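Valine-pyruvate aminotransferase (Salmonella typhimurium, PDB 3G7Q) catalyses, as a pyridoxal-phosphate-dependent transaminase, amino-group transfer between valine and pyruvate, a reaction involved in alanine biosynthesis. Local coordinates at residues 317-322 with 340-345; 324-329 with 404-409. One frame throughout, in Å; residues are numbered along the deposited sequence. Where two conformers were deposited one is given.

Contact 1: residues 317-322 with 340-345; sequences QTIAII and IFLWLW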
loop_
_atom_site.group_PDB
_atom_site.type_symbol
_atom_site.label_atom_id
_atom_site.label_comp_id
_atom_site.label_asym_id
_atom_site.label_seq_id
_atom_site.Cartn_x
_atom_site.Cartn_y
_atom_site.Cartn_z
ATOM N N GLN A 317 28.635 -20.094 -6.553
ATOM C CA GLN A 317 29.169 -19.834 -7.886
ATOM C C GLN A 317 29.660 -18.398 -8.019
ATOM O O GLN A 317 30.741 -18.140 -8.566
ATOM C CB GLN A 317 28.090 -20.125 -8.925
ATOM C CG GLN A 317 27.850 -21.616 -9.122
ATOM C CD GLN A 317 26.569 -21.964 -9.853
ATOM O OE1 GLN A 317 26.283 -23.149 -10.094
ATOM N NE2 GLN A 317 25.772 -20.957 -10.170
ATOM N N THR A 318 28.889 -17.460 -7.486
ATOM C CA THR A 318 29.263 -16.041 -7.561
ATOM C C THR A 318 30.533 -15.730 -6.770
ATOM O O THR A 318 31.414 -14.972 -7.231
ATOM C CB THR A 318 28.084 -15.170 -7.084
ATOM O OG1 THR A 318 26.935 -15.448 -7.911
ATOM C CG2 THR A 318 28.451 -13.676 -7.127
ATOM N N ILE A 319 30.674 -16.319 -5.587
ATOM C CA ILE A 319 31.895 -16.128 -4.822
ATOM C C ILE A 319 33.088 -16.656 -5.600
ATOM O O ILE A 319 34.153 -16.045 -5.608
ATOM C CB ILE A 319 31.797 -16.781 -3.430
ATOM C CG1 ILE A 319 30.821 -15.971 -2.567
ATOM C CG2 ILE A 319 33.187 -16.834 -2.746
ATOM C CD1 ILE A 319 30.492 -16.591 -1.196
ATOM N N ALA A 320 32.920 -17.806 -6.235
ATOM C CA ALA A 320 34.014 -18.396 -7.008
ATOM C C ALA A 320 34.432 -17.455 -8.157
ATOM O O ALA A 320 35.620 -17.337 -8.430
ATOM C CB ALA A 320 33.640 -19.765 -7.548
ATOM N N ILE A 321 33.455 -16.802 -8.796
ATOM C CA ILE A 321 33.732 -15.831 -9.875
ATOM C C ILE A 321 34.533 -14.687 -9.285
ATOM O O ILE A 321 35.593 -14.333 -9.800
ATOM C CB ILE A 321 32.444 -15.313 -10.555
ATOM C CG1 ILE A 321 31.738 -16.422 -11.347
ATOM C CG2 ILE A 321 32.752 -14.141 -11.518
ATOM C CD1 ILE A 321 30.314 -16.027 -11.838
ATOM N N ILE A 322 34.060 -14.135 -8.174
ATOM C CA ILE A 322 34.756 -13.035 -7.506
ATOM C C ILE A 322 36.201 -13.402 -7.205
ATOM O O ILE A 322 37.133 -12.637 -7.495
ATOM C CB ILE A 322 34.039 -12.608 -6.194
ATOM C CG1 ILE A 322 32.670 -11.960 -6.507
ATOM C CG2 ILE A 322 34.920 -11.633 -5.365
ATOM C CD1 ILE A 322 31.820 -11.723 -5.264
ATOM N N ILE A 340 19.932 -12.560 -0.583
ATOM C CA ILE A 340 20.269 -12.598 -2.018
ATOM C C ILE A 340 21.389 -11.638 -2.429
ATOM O O ILE A 340 21.554 -11.326 -3.628
ATOM C CB ILE A 340 18.974 -12.309 -2.864
ATOM C CG1 ILE A 340 18.410 -10.891 -2.617
ATOM C CG2 ILE A 340 17.908 -13.430 -2.607
ATOM C CD1 ILE A 340 17.226 -10.477 -3.570
ATOM N N PHE A 341 22.142 -11.187 -1.430
ATOM C CA PHE A 341 23.200 -10.213 -1.637
ATOM C C PHE A 341 24.574 -10.707 -1.210
ATOM O O PHE A 341 24.693 -11.601 -0.397
ATOM C CB PHE A 341 22.927 -8.964 -0.789
ATOM C CG PHE A 341 21.546 -8.398 -0.981
ATOM C CD1 PHE A 341 21.239 -7.633 -2.099
ATOM C CD2 PHE A 341 20.546 -8.690 -0.079
ATOM C CE1 PHE A 341 19.947 -7.149 -2.295
ATOM C CE2 PHE A 341 19.232 -8.199 -0.281
ATOM C CZ PHE A 341 18.943 -7.448 -1.365
ATOM N N LEU A 342 25.591 -10.078 -1.781
ATOM C CA LEU A 342 26.937 -10.182 -1.275
ATOM C C LEU A 342 27.359 -8.761 -0.855
ATOM O O LEU A 342 27.119 -7.761 -1.559
ATOM C CB LEU A 342 27.912 -10.786 -2.275
ATOM C CG LEU A 342 27.730 -12.270 -2.563
ATOM C CD1 LEU A 342 28.681 -12.699 -3.719
ATOM C CD2 LEU A 342 27.965 -13.123 -1.307
ATOM N N TRP A 343 27.953 -8.695 0.319
ATOM C CA TRP A 343 28.463 -7.442 0.888
ATOM C C TRP A 343 29.969 -7.517 0.798
ATOM O O TRP A 343 30.621 -8.384 1.444
ATOM C CB TRP A 343 27.983 -7.311 2.312
ATOM C CG TRP A 343 28.409 -6.116 3.102
ATOM C CD1 TRP A 343 29.320 -6.074 4.101
ATOM C CD2 TRP A 343 27.832 -4.800 3.031
ATOM N NE1 TRP A 343 29.375 -4.825 4.632
ATOM C CE2 TRP A 343 28.472 -4.020 4.001
ATOM C CE3 TRP A 343 26.857 -4.210 2.221
ATOM C CZ2 TRP A 343 28.167 -2.671 4.206
ATOM C CZ3 TRP A 343 26.534 -2.874 2.431
ATOM C CH2 TRP A 343 27.192 -2.124 3.415
ATOM N N LEU A 344 30.512 -6.587 0.010
ATOM C CA LEU A 344 31.933 -6.551 -0.300
ATOM C C LEU A 344 32.617 -5.442 0.470
ATOM O O LEU A 344 32.197 -4.287 0.388
ATOM C CB LEU A 344 32.140 -6.320 -1.792
ATOM C CG LEU A 344 31.326 -7.252 -2.729
ATOM C CD1 LEU A 344 31.594 -6.915 -4.213
ATOM C CD2 LEU A 344 31.552 -8.731 -2.405
ATOM N N TRP A 345 33.670 -5.805 1.202
ATOM C CA TRP A 345 34.489 -4.875 1.958
ATOM C C TRP A 345 35.876 -4.822 1.312
ATOM O O TRP A 345 36.636 -5.773 1.421
ATOM C CB TRP A 345 34.560 -5.288 3.421
ATOM C CG TRP A 345 35.503 -4.497 4.277
ATOM C CD1 TRP A 345 35.919 -3.199 4.090
ATOM C CD2 TRP A 345 36.072 -4.922 5.527
ATOM N NE1 TRP A 345 36.773 -2.828 5.112
ATOM C CE2 TRP A 345 36.877 -3.864 6.005
ATOM C CE3 TRP A 345 35.991 -6.096 6.277
ATOM C CZ2 TRP A 345 37.597 -3.952 7.197
ATOM C CZ3 TRP A 345 36.739 -6.186 7.469
ATOM C CH2 TRP A 345 37.537 -5.120 7.894
#

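Contact 2: residues 324-329 with 404-409; sequences RYLSEE and KILAEE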
loop_
_atom_site.group_PDB
_atom_site.type_symbol
_atom_site.label_atom_id
_atom_site.label_comp_id
_atom_site.label_asym_id
_atom_site.label_seq_id
_atom_site.Cartn_x
_atom_site.Cartn_y
_atom_site.Cartn_z
ATOM N N ARG A 324 38.183 -15.451 -8.623
ATOM C CA ARG A 324 39.064 -15.534 -9.803
ATOM C C ARG A 324 39.681 -14.192 -10.104
ATOM O O ARG A 324 40.737 -14.131 -10.713
ATOM C CB ARG A 324 38.328 -16.040 -11.020
ATOM C CG ARG A 324 38.083 -17.544 -10.928
ATOM C CD ARG A 324 37.667 -18.163 -12.223
ATOM N NE ARG A 324 36.272 -17.974 -12.521
ATOM C CZ ARG A 324 35.782 -17.233 -13.513
ATOM N NH1 ARG A 324 36.554 -16.568 -14.381
ATOM N NH2 ARG A 324 34.470 -17.187 -13.648
ATOM N N TYR A 325 39.029 -13.117 -9.657
ATOM C CA TYR A 325 39.485 -11.734 -9.945
ATOM C C TYR A 325 40.036 -10.967 -8.771
ATOM O O TYR A 325 40.861 -10.054 -8.973
ATOM C CB TYR A 325 38.317 -10.932 -10.540
ATOM C CG TYR A 325 37.917 -11.377 -11.925
ATOM C CD1 TYR A 325 38.559 -10.861 -13.040
ATOM C CD2 TYR A 325 36.908 -12.351 -12.126
ATOM C CE1 TYR A 325 38.217 -11.270 -14.305
ATOM C CE2 TYR A 325 36.590 -12.784 -13.393
ATOM C CZ TYR A 325 37.236 -12.214 -14.486
ATOM O OH TYR A 325 36.931 -12.596 -15.776
ATOM N N LEU A 326 39.563 -11.277 -7.555
ATOM C CA LEU A 326 39.917 -10.519 -6.354
ATOM C C LEU A 326 40.171 -11.430 -5.177
ATOM O O LEU A 326 39.287 -12.205 -4.826
ATOM C CB LEU A 326 38.741 -9.599 -6.008
ATOM C CG LEU A 326 38.460 -8.398 -6.927
ATOM C CD1 LEU A 326 36.993 -7.877 -6.742
ATOM C CD2 LEU A 326 39.444 -7.289 -6.689
ATOM N N SER A 327 41.352 -11.334 -4.567
ATOM C CA SER A 327 41.667 -12.117 -3.355
ATOM C C SER A 327 41.259 -11.353 -2.115
ATOM O O SER A 327 40.753 -10.250 -2.201
ATOM C CB SER A 327 43.163 -12.392 -3.259
ATOM O OG SER A 327 43.867 -11.253 -2.829
ATOM N N GLU A 328 41.471 -11.971 -0.957
ATOM C CA GLU A 328 41.227 -11.347 0.329
ATOM C C GLU A 328 42.039 -10.066 0.540
ATOM O O GLU A 328 41.666 -9.249 1.381
ATOM C CB GLU A 328 41.514 -12.309 1.487
ATOM C CG GLU A 328 42.965 -12.564 1.808
ATOM C CD GLU A 328 43.653 -13.536 0.854
ATOM O OE1 GLU A 328 43.016 -14.070 -0.089
ATOM O OE2 GLU A 328 44.841 -13.764 1.089
ATOM N N GLU A 329 43.137 -9.881 -0.195
ATOM C CA GLU A 329 43.938 -8.651 -0.092
ATOM C C GLU A 329 43.241 -7.445 -0.717
ATOM O O GLU A 329 43.624 -6.326 -0.426
ATOM C CB GLU A 329 45.347 -8.821 -0.718
ATOM C CG GLU A 329 46.085 -9.930 0.058
ATOM C CD GLU A 329 47.576 -9.998 -0.149
ATOM O OE1 GLU A 329 48.083 -9.436 -1.134
ATOM O OE2 GLU A 329 48.241 -10.664 0.688
ATOM N N LYS A 404 34.706 -8.388 -13.432
ATOM C CA LYS A 404 35.918 -8.068 -14.164
ATOM C C LYS A 404 36.174 -6.554 -14.133
ATOM O O LYS A 404 37.310 -6.105 -13.885
ATOM C CB LYS A 404 35.811 -8.569 -15.603
ATOM C CG LYS A 404 37.040 -8.256 -16.474
ATOM C CD LYS A 404 36.899 -8.864 -17.854
ATOM C CE LYS A 404 38.105 -8.541 -18.722
ATOM N NZ LYS A 404 37.972 -9.224 -20.032
ATOM N N ILE A 405 35.122 -5.775 -14.385
ATOM C CA ILE A 405 35.222 -4.307 -14.379
ATOM C C ILE A 405 35.533 -3.831 -12.948
ATOM O O ILE A 405 36.418 -2.986 -12.741
ATOM C CB ILE A 405 33.937 -3.672 -14.939
ATOM C CG1 ILE A 405 33.882 -3.892 -16.472
ATOM C CG2 ILE A 405 33.838 -2.182 -14.598
ATOM C CD1 ILE A 405 32.549 -3.520 -17.095
ATOM N N LEU A 406 34.827 -4.385 -11.978
ATOM C CA LEU A 406 35.098 -4.068 -10.572
ATOM C C LEU A 406 36.569 -4.276 -10.231
ATOM O O LEU A 406 37.210 -3.400 -9.661
ATOM C CB LEU A 406 34.218 -4.910 -9.630
ATOM C CG LEU A 406 34.478 -4.791 -8.108
ATOM C CD1 LEU A 406 34.233 -3.383 -7.576
ATOM C CD2 LEU A 406 33.652 -5.839 -7.288
ATOM N N ALA A 407 37.112 -5.446 -10.555
ATOM C CA ALA A 407 38.508 -5.736 -10.262
ATOM C C ALA A 407 39.432 -4.758 -10.958
ATOM O O ALA A 407 40.456 -4.364 -10.401
ATOM C CB ALA A 407 38.842 -7.200 -10.626
ATOM N N GLU A 408 39.115 -4.379 -12.193
ATOM C CA GLU A 408 39.940 -3.383 -12.883
ATOM C C GLU A 408 39.948 -2.029 -12.163
ATOM O O GLU A 408 40.983 -1.392 -12.068
ATOM C CB GLU A 408 39.469 -3.193 -14.323
ATOM C CG GLU A 408 39.798 -4.374 -15.228
ATOM C CD GLU A 408 39.153 -4.278 -16.592
ATOM O OE1 GLU A 408 38.524 -3.261 -16.879
ATOM O OE2 GLU A 408 39.285 -5.222 -17.384
ATOM N N GLU A 409 38.793 -1.621 -11.646
ATOM C CA GLU A 409 38.657 -0.335 -10.939
ATOM C C GLU A 409 39.304 -0.374 -9.555
ATOM O O GLU A 409 39.872 0.623 -9.128
ATOM C CB GLU A 409 37.185 0.094 -10.892
ATOM C CG GLU A 409 36.636 0.423 -12.279
ATOM C CD GLU A 409 37.478 1.423 -13.035
ATOM O OE1 GLU A 409 37.901 2.461 -12.449
ATOM O OE2 GLU A 409 37.745 1.172 -14.232
#

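Contact 1: residues 317-322 with 340-345
The aromatic rings of Phe341, Trp343 and Trp345 all lie on the side of strand 341-345 turned from the helix. One face of the Phe341 ring carries Ile340 CG1, 3.6 Å above the plane and offset toward the rim, and the Phe341 side chain also touches Asn191 and Tyr222. Trp345 forms edge-to-face pairs with Phe166 and His383. The indole nitrogens of Trp343 and Trp345 are satisfied by Tyr168 OH and Gln386 OE1, respectively.

The contact itself is made by the other strand face, where Leu342 and Leu344 point toward helix 317-322, and it is wholly aliphatic. Leu342 CD1 is the common meeting point: Thr318 CG2 and Ile322 CD1, one helical turn apart, each approach it, at 3.6 Å from Thr318 CG2 and likewise 3.6 Å from Ile322 CD1. Both side chains slide past Leu342 in opposite directions to it. Ile319 crosses obliquely and adds a looser touch, CG1 to Leu342 CD1 at 4.1 Å. With Thr318 OG1 beside the backbone N (chi1 -58°), CG2 stands anti to that N and turns its methyl to Leu342, while OG1 is hydrogen-bonded to Arg314 O one turn back. Ile322 is extended to its tip (chi2 171°), so that CD1 also meets Leu344 CD2 end to end, 4.1 Å separating Ile322 CD1 from Leu344 CD2.

Ile333 of strand 332-334 touches both Ile322 and Leu342, and Met390 of strand 387-391 touches Thr318, widening the buried layer across three strands. With axes 10.7 Å apart and crossing at -31°, helix and strand pack as a helix laid on a mixed sheet, the alpha/beta layering of the small domain in fold type I, class I aminotransferases.

Contact 2: residues 324-329 with 404-409
A chi1 of -69° sets Tyr325 CG anti to its own carbonyl carbon and carries the ring over helix 404-409, while Lys404, with CG anti to the backbone N (chi1 179°), crosses the Tyr325 side chain obliquely with its CA, CB and CG; its extended outer chain then leads away. The evidence for a CH-pi contact is direct: Lys404 CA sits over one ring face, 4.2 Å from the centroid of the Tyr325 ring and 22° off its normal. Farther along the ring, Tyr325 CE1 meets Lys404 CB at 3.8 Å, and Lys404 CG is nearly as close to the same ring carbon. Only the root of the lysine is therefore used.

Ala407, one turn on, has the closest backbone approach to Tyr325, 6.1 Å between Tyr325 CA and Ala407 CA. Its methyl is received from two sides: Tyr325 CB is 3.8 Å from Ala407 CB, and Leu326 CG is 3.9 Å from Ala407 CB. Leu326 has left the helical conformation for an extended one, yet its side chain still points toward the partner helix. It crosses Leu406 at about a right angle, Leu326 CD1 touching Leu406 CD2 at 4.0 Å. Farther along the exit chain, Ser327 OG accepts from Glu329 N at 3.1 Å, an ST turn.

Polar fixation comes from Glu400, a turn before Lys404: Glu400 OE2 is hydrogen-bonded to Tyr325 OH and so ties down the far end of the ring, while Glu400 OE1 forms a salt bridge with Arg324 NH2. The contact thus places the end of helix 299-325 and the chain leaving it against helix 396-416, whose flank, through Ile405, Leu406 and Glu409, packs in turn on helix 353-362; Leu406 also meets Leu344 of strand 341-345.

Reading from the N terminus, helix 299-325 first supplies 317-322, then, as it ends, 324-329. Contact 1 closes a short loop of 17 intervening residues, which includes strand 332-334, by bringing strand 341-345 back onto the helix. Contact 2 closes a far longer one, 74 residues, when helix 396-416 returns near the C terminus. Because the segments alternate along the chain, the two closures cross rather than nest. Their centres lie 11 Å apart, and they touch directly through Leu344 CD1 and Leu406 CD2, at 3.9 Å. Together they join helix 299-325, the six-stranded mixed sheet and helix 396-416 into one continuous packing unit.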